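Local coordinates for putative alpha-ketoglutarate-dependent taurine dioxygenase (Burkholderia xenovorans, PDB 5HSX), which probably acts as an iron(II)- and 2-oxoglutarate-dependent dioxygenase of the TauD/TfdA family, its natural substrate not being established, at residues H69-V73 and L288-T292; H204-V209 and D296-P301. One frame throughout, in Å; residues are numbered along the deposited sequence.

Contact 1: H69-V73 and L288-T292; sequences HEQHV and LYRTT. With EDO (1,2-ethanediol), chain S.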
loop_
_atom_site.group_PDB
_atom_site.type_symbol
_atom_site.label_atom_id
_atom_site.label_comp_id
_atom_site.label_asym_id
_atom_site.label_seq_id
_atom_site.Cartn_x
_atom_site.Cartn_y
_atom_site.Cartn_z
ATOM N N HIS B 69 -1.887 28.750 -10.101
ATOM C CA HIS B 69 -2.741 28.830 -8.917
ATOM C C HIS B 69 -4.152 29.262 -9.296
ATOM O O HIS B 69 -5.139 28.735 -8.764
ATOM C CB HIS B 69 -2.159 29.811 -7.893
ATOM C CG HIS B 69 -0.904 29.335 -7.227
ATOM N ND1 HIS B 69 -0.643 28.002 -6.987
ATOM C CD2 HIS B 69 0.156 30.020 -6.734
ATOM C CE1 HIS B 69 0.528 27.887 -6.386
ATOM N NE2 HIS B 69 1.035 29.096 -6.221
ATOM N N GLU B 70 -4.267 30.215 -10.225
ATOM C CA GLU B 70 -5.585 30.670 -10.658
ATOM C C GLU B 70 -6.367 29.553 -11.336
ATOM O O GLU B 70 -7.570 29.397 -11.097
ATOM C CB GLU B 70 -5.459 31.870 -11.599
ATOM C CG GLU B 70 -5.056 33.167 -10.918
ATOM C CD GLU B 70 -3.550 33.313 -10.755
ATOM O OE1 GLU B 70 -2.815 32.314 -10.935
ATOM O OE2 GLU B 70 -3.102 34.440 -10.454
ATOM N N GLN B 71 -5.705 28.769 -12.191
ATOM C CA GLN B 71 -6.402 27.677 -12.862
ATOM C C GLN B 71 -6.800 26.591 -11.873
ATOM O O GLN B 71 -7.880 26.003 -11.991
ATOM C CB GLN B 71 -5.530 27.107 -13.980
ATOM C CG GLN B 71 -5.426 28.034 -15.189
ATOM C CD GLN B 71 -4.221 27.722 -16.069
ATOM O OE1 GLN B 71 -3.296 27.018 -15.656
ATOM N NE2 GLN B 71 -4.228 28.256 -17.288
ATOM N N HIS B 72 -5.942 26.321 -10.887
ATOM C CA HIS B 72 -6.258 25.350 -9.845
ATOM C C HIS B 72 -7.493 25.786 -9.057
ATOM O O HIS B 72 -8.405 24.987 -8.806
ATOM C CB HIS B 72 -5.024 25.191 -8.943
ATOM C CG HIS B 72 -5.139 24.137 -7.885
ATOM N ND1 HIS B 72 -4.070 23.789 -7.081
ATOM C CD2 HIS B 72 -6.174 23.359 -7.488
ATOM C CE1 HIS B 72 -4.443 22.843 -6.239
ATOM N NE2 HIS B 72 -5.715 22.565 -6.464
ATOM N N VAL B 73 -7.547 27.061 -8.670
ATOM C CA VAL B 73 -8.713 27.565 -7.949
ATOM C C VAL B 73 -9.948 27.520 -8.838
ATOM O O VAL B 73 -11.033 27.116 -8.398
ATOM C CB VAL B 73 -8.444 28.989 -7.420
ATOM C CG1 VAL B 73 -9.741 29.641 -6.921
ATOM C CG2 VAL B 73 -7.397 28.945 -6.310
ATOM N N LEU B 288 3.921 20.621 -3.836
ATOM C CA LEU B 288 2.547 20.454 -4.274
ATOM C C LEU B 288 1.728 21.618 -3.740
ATOM O O LEU B 288 2.168 22.360 -2.857
ATOM C CB LEU B 288 1.957 19.117 -3.797
ATOM C CG LEU B 288 2.658 17.829 -4.254
ATOM C CD1 LEU B 288 3.756 17.425 -3.280
ATOM C CD2 LEU B 288 1.645 16.693 -4.430
ATOM N N TYR B 289 0.530 21.781 -4.296
ATOM C CA TYR B 289 -0.404 22.798 -3.829
ATOM C C TYR B 289 -1.779 22.172 -3.708
ATOM O O TYR B 289 -2.154 21.328 -4.528
ATOM C CB TYR B 289 -0.454 24.008 -4.772
ATOM C CG TYR B 289 0.862 24.728 -4.847
ATOM C CD1 TYR B 289 1.227 25.659 -3.876
ATOM C CD2 TYR B 289 1.756 24.463 -5.876
ATOM C CE1 TYR B 289 2.460 26.316 -3.940
ATOM C CE2 TYR B 289 2.976 25.113 -5.949
ATOM C CZ TYR B 289 3.319 26.034 -4.981
ATOM O OH TYR B 289 4.533 26.668 -5.066
ATOM N N ARG B 290 -2.518 22.577 -2.674
ATOM C CA ARG B 290 -3.799 21.975 -2.353
ATOM C C ARG B 290 -4.856 23.060 -2.208
ATOM O O ARG B 290 -4.592 24.140 -1.671
ATOM C CB ARG B 290 -3.738 21.139 -1.056
ATOM C CG ARG B 290 -5.106 20.621 -0.618
ATOM C CD ARG B 290 -5.093 19.642 0.552
ATOM N NE ARG B 290 -4.143 19.969 1.607
ATOM C CZ ARG B 290 -4.329 20.885 2.554
ATOM N NH1 ARG B 290 -5.433 21.612 2.587
ATOM N NH2 ARG B 290 -3.396 21.082 3.474
ATOM N N THR B 291 -6.042 22.770 -2.715
ATOM C CA THR B 291 -7.245 23.513 -2.370
ATOM C C THR B 291 -8.194 22.540 -1.690
ATOM O O THR B 291 -8.097 21.323 -1.884
ATOM C CB THR B 291 -7.910 24.114 -3.608
ATOM O OG1 THR B 291 -8.225 23.059 -4.527
ATOM C CG2 THR B 291 -6.982 25.122 -4.292
ATOM N N THR B 292 -9.101 23.057 -0.860
ATOM C CA THR B 292 -10.102 22.172 -0.282
ATOM C C THR B 292 -11.458 22.861 -0.319
ATOM O O THR B 292 -11.559 24.093 -0.373
ATOM C CB THR B 292 -9.758 21.696 1.157
ATOM O OG1 THR B 292 -10.139 22.668 2.123
ATOM C CG2 THR B 292 -8.261 21.415 1.323
HETATM C C1 EDO S . 0.884 30.364 -10.771
HETATM O O1 EDO S . 0.243 31.571 -10.336
HETATM C C2 EDO S . 1.697 29.769 -9.631
HETATM O O2 EDO S . 1.938 28.378 -9.868
HETATM O O HOH W 1 3.454 29.988 -5.194
#
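The imidazole of H69 meets the phenol ring of Y289 edge-to-face, a T-shaped pair with centroids 4.4 Å apart and planes at 76°. H69 CE1 stands over the middle of the tyrosine ring, 3.4 Å from Y289 CD1. A water at the imidazole edge is hydrogen-bonded to H69 NE2 at 2.8 Å and weakly to Y289 OH, while 1,2-ethanediol, probably from the crystallisation liquor, lays its C2 over one face of the H69 ring.

The second aromatic contact is a CH-pi one: T291 CG2 sits over one face of the H72 ring, 3.8 Å from its centroid. With CG anti to the backbone N (chi1 -175°), H72 reaches from the helix to the strand, placing CE1 3.2 Å from Y289 O, which lies at the ring edge. V73 adds a looser apolar touch, its CG2 4.3 Å from T291 CG2.

The polar atoms of H69, H72 and T291 also have partners outside the two segments: R139 NH1 bonds the ND1 atoms of H69 and H72, I137 O takes H72 NE2, and S76 OG pairs with T291 OG1. The axes of segments 69-73 and 288-292 come within 9.5 Å and run 33° from parallel. This is plain structural packing: helix 69-77 lies with H69, H72 and V73 on side chains and backbone of strand 287-293, which runs between the antiparallel strands 135-140 and 99-101 in the mixed sheet of this TauD/TfdA-type fold.

Contact 2: H204-V209 and D296-P301; sequences HPLVRV and DVPVGP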
loop_
_atom_site.group_PDB
_atom_site.type_symbol
_atom_site.label_atom_id
_atom_site.label_comp_id
_atom_site.label_asym_id
_atom_site.label_seq_id
_atom_site.Cartn_x
_atom_site.Cartn_y
_atom_site.Cartn_z
ATOM N N HIS B 204 -18.039 13.362 16.617
ATOM C CA HIS B 204 -18.553 12.907 15.327
ATOM C C HIS B 204 -19.213 11.545 15.464
ATOM O O HIS B 204 -18.857 10.770 16.362
ATOM C CB HIS B 204 -17.426 12.784 14.289
ATOM C CG HIS B 204 -16.953 14.089 13.740
ATOM N ND1 HIS B 204 -17.778 14.960 13.062
ATOM C CD2 HIS B 204 -15.722 14.658 13.743
ATOM C CE1 HIS B 204 -17.078 16.018 12.679
ATOM N NE2 HIS B 204 -15.825 15.854 13.073
ATOM N N PRO B 205 -20.149 11.203 14.576
ATOM C CA PRO B 205 -20.588 9.807 14.491
ATOM C C PRO B 205 -19.428 8.930 14.057
ATOM O O PRO B 205 -18.577 9.343 13.264
ATOM C CB PRO B 205 -21.687 9.842 13.423
ATOM C CG PRO B 205 -21.271 10.979 12.532
ATOM C CD PRO B 205 -20.697 12.017 13.471
ATOM N N LEU B 206 -19.384 7.709 14.589
ATOM C CA LEU B 206 -18.401 6.770 14.066
ATOM C C LEU B 206 -18.781 6.289 12.672
ATOM O O LEU B 206 -17.909 5.845 11.924
ATOM C CB LEU B 206 -18.251 5.569 15.008
ATOM C CG LEU B 206 -16.886 5.326 15.634
ATOM C CD1 LEU B 206 -16.431 6.550 16.417
ATOM C CD2 LEU B 206 -16.963 4.084 16.526
ATOM N N VAL B 207 -20.064 6.360 12.315
ATOM C CA VAL B 207 -20.541 6.007 10.987
ATOM C C VAL B 207 -21.155 7.256 10.366
ATOM O O VAL B 207 -22.151 7.788 10.878
ATOM C CB VAL B 207 -21.561 4.859 11.037
ATOM C CG1 VAL B 207 -22.077 4.547 9.645
ATOM C CG2 VAL B 207 -20.932 3.627 11.682
ATOM N N ARG B 208 -20.555 7.742 9.279
ATOM C CA ARG B 208 -21.039 8.956 8.628
ATOM C C ARG B 208 -21.881 8.599 7.412
ATOM O O ARG B 208 -21.408 7.904 6.506
ATOM C CB ARG B 208 -19.888 9.872 8.198
ATOM C CG ARG B 208 -20.437 11.129 7.515
ATOM C CD ARG B 208 -19.366 12.165 7.111
ATOM N NE ARG B 208 -20.061 13.344 6.580
ATOM C CZ ARG B 208 -19.478 14.485 6.211
ATOM N NH1 ARG B 208 -18.162 14.627 6.313
ATOM N NH2 ARG B 208 -20.223 15.481 5.737
ATOM N N VAL B 209 -23.110 9.111 7.375
ATOM C CA VAL B 209 -23.989 8.879 6.233
ATOM C C VAL B 209 -23.670 9.885 5.135
ATOM O O VAL B 209 -23.841 11.096 5.317
ATOM C CB VAL B 209 -25.462 8.962 6.648
ATOM C CG1 VAL B 209 -26.333 8.718 5.440
ATOM C CG2 VAL B 209 -25.735 7.941 7.751
ATOM N N ASP B 296 -20.183 20.099 4.927
ATOM C CA ASP B 296 -21.286 20.270 5.862
ATOM C C ASP B 296 -21.010 19.497 7.154
ATOM O O ASP B 296 -20.007 18.794 7.288
ATOM C CB ASP B 296 -22.593 19.820 5.213
ATOM C CG ASP B 296 -23.164 20.863 4.266
ATOM O OD1 ASP B 296 -23.148 22.062 4.623
ATOM O OD2 ASP B 296 -23.626 20.490 3.168
ATOM N N VAL B 297 -21.914 19.631 8.116
ATOM C CA VAL B 297 -21.778 18.915 9.389
ATOM C C VAL B 297 -22.146 17.448 9.170
ATOM O O VAL B 297 -23.216 17.165 8.604
ATOM C CB VAL B 297 -22.670 19.558 10.453
ATOM C CG1 VAL B 297 -22.627 18.769 11.760
ATOM C CG2 VAL B 297 -22.258 21.012 10.684
ATOM N N PRO B 298 -21.302 16.496 9.576
ATOM C CA PRO B 298 -21.646 15.075 9.399
ATOM C C PRO B 298 -22.893 14.682 10.179
ATOM O O PRO B 298 -23.257 15.299 11.183
ATOM C CB PRO B 298 -20.412 14.340 9.939
ATOM C CG PRO B 298 -19.285 15.333 9.768
ATOM C CD PRO B 298 -19.921 16.669 10.065
ATOM N N VAL B 299 -23.545 13.618 9.704
ATOM C CA VAL B 299 -24.720 13.035 10.339
ATOM C C VAL B 299 -24.518 11.530 10.433
ATOM O O VAL B 299 -24.024 10.911 9.482
ATOM C CB VAL B 299 -26.001 13.349 9.539
ATOM C CG1 VAL B 299 -27.198 12.834 10.273
ATOM C CG2 VAL B 299 -26.114 14.843 9.264
ATOM N N GLY B 300 -24.912 10.938 11.563
ATOM C CA GLY B 300 -24.847 9.499 11.733
ATOM C C GLY B 300 -26.132 8.814 11.305
ATOM O O GLY B 300 -27.107 9.461 10.880
ATOM N N PRO B 301 -26.163 7.480 11.402
ATOM C CA PRO B 301 -27.351 6.743 10.955
ATOM C C PRO B 301 -28.622 7.137 11.684
ATOM O O PRO B 301 -29.704 7.066 11.086
ATOM C CB PRO B 301 -26.975 5.281 11.233
ATOM C CG PRO B 301 -25.492 5.273 11.072
ATOM C CD PRO B 301 -25.029 6.572 11.691
HETATM O O HOH W 2 -22.938 13.210 6.823
HETATM O O HOH W 3 -23.341 15.848 6.237
HETATM O O HOH W 4 -17.945 17.443 5.924
#
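Strand 200-209, interrupted near L206, meets here the loop between strands 287-293 and 307-310. One direct backbone hydrogen bond ties them, V209 N to V299 O, at 2.9 Å and nearly straight (173°). Beside it, G300 CA makes a CA-H...O contact of 3.3 Å with V207 O, a buried carbonyl oxygen with no conventional hydrogen-bond partner in the model.

P298 lies between the R208 guanidinium and the H204 ring. Its CG is over the centre of one face of the guanidinium, 3.7 Å from R208 CZ, and 3.6 Å from H204 ND1, which is hydrogen-bonded to S306 OG. The extended R208 chain, from CG to NE, crosses P298 obliquely and sets the guanidinium face over the ring. Three waters continue the link: one accepts from R208 NE and V299 N and donates to V209 O, and two others join the guanidinium nitrogens to V297 O and D296 O. Farther along, V207 CG1 packs 3.8 Å from P301 CG, the two side chains crossing at about a right angle.

The loop is held on the strand by one direct backbone bond and water bridges, and then leads into strand 307-310, which pairs antiparallel with 200-209 in the same sheet.

The two contacts lie on opposite sides of the chain's centre, about 28 Å apart between centres, and both are partly buried. Their segments alternate along the sequence: strand 287-293 serves contact 1, and the loop after it serves contact 2, so one continuous run of chain passes from the mixed sheet to the sheet containing strand 200-209. Contact 1 is helix against sheet, with aromatic and CH-pi packing and no clear direct hydrogen bond. Contact 2 joins a loop to a strand, buries more surface (447 against 266 Å²), and combines proline packing with one backbone bond and several water bridges.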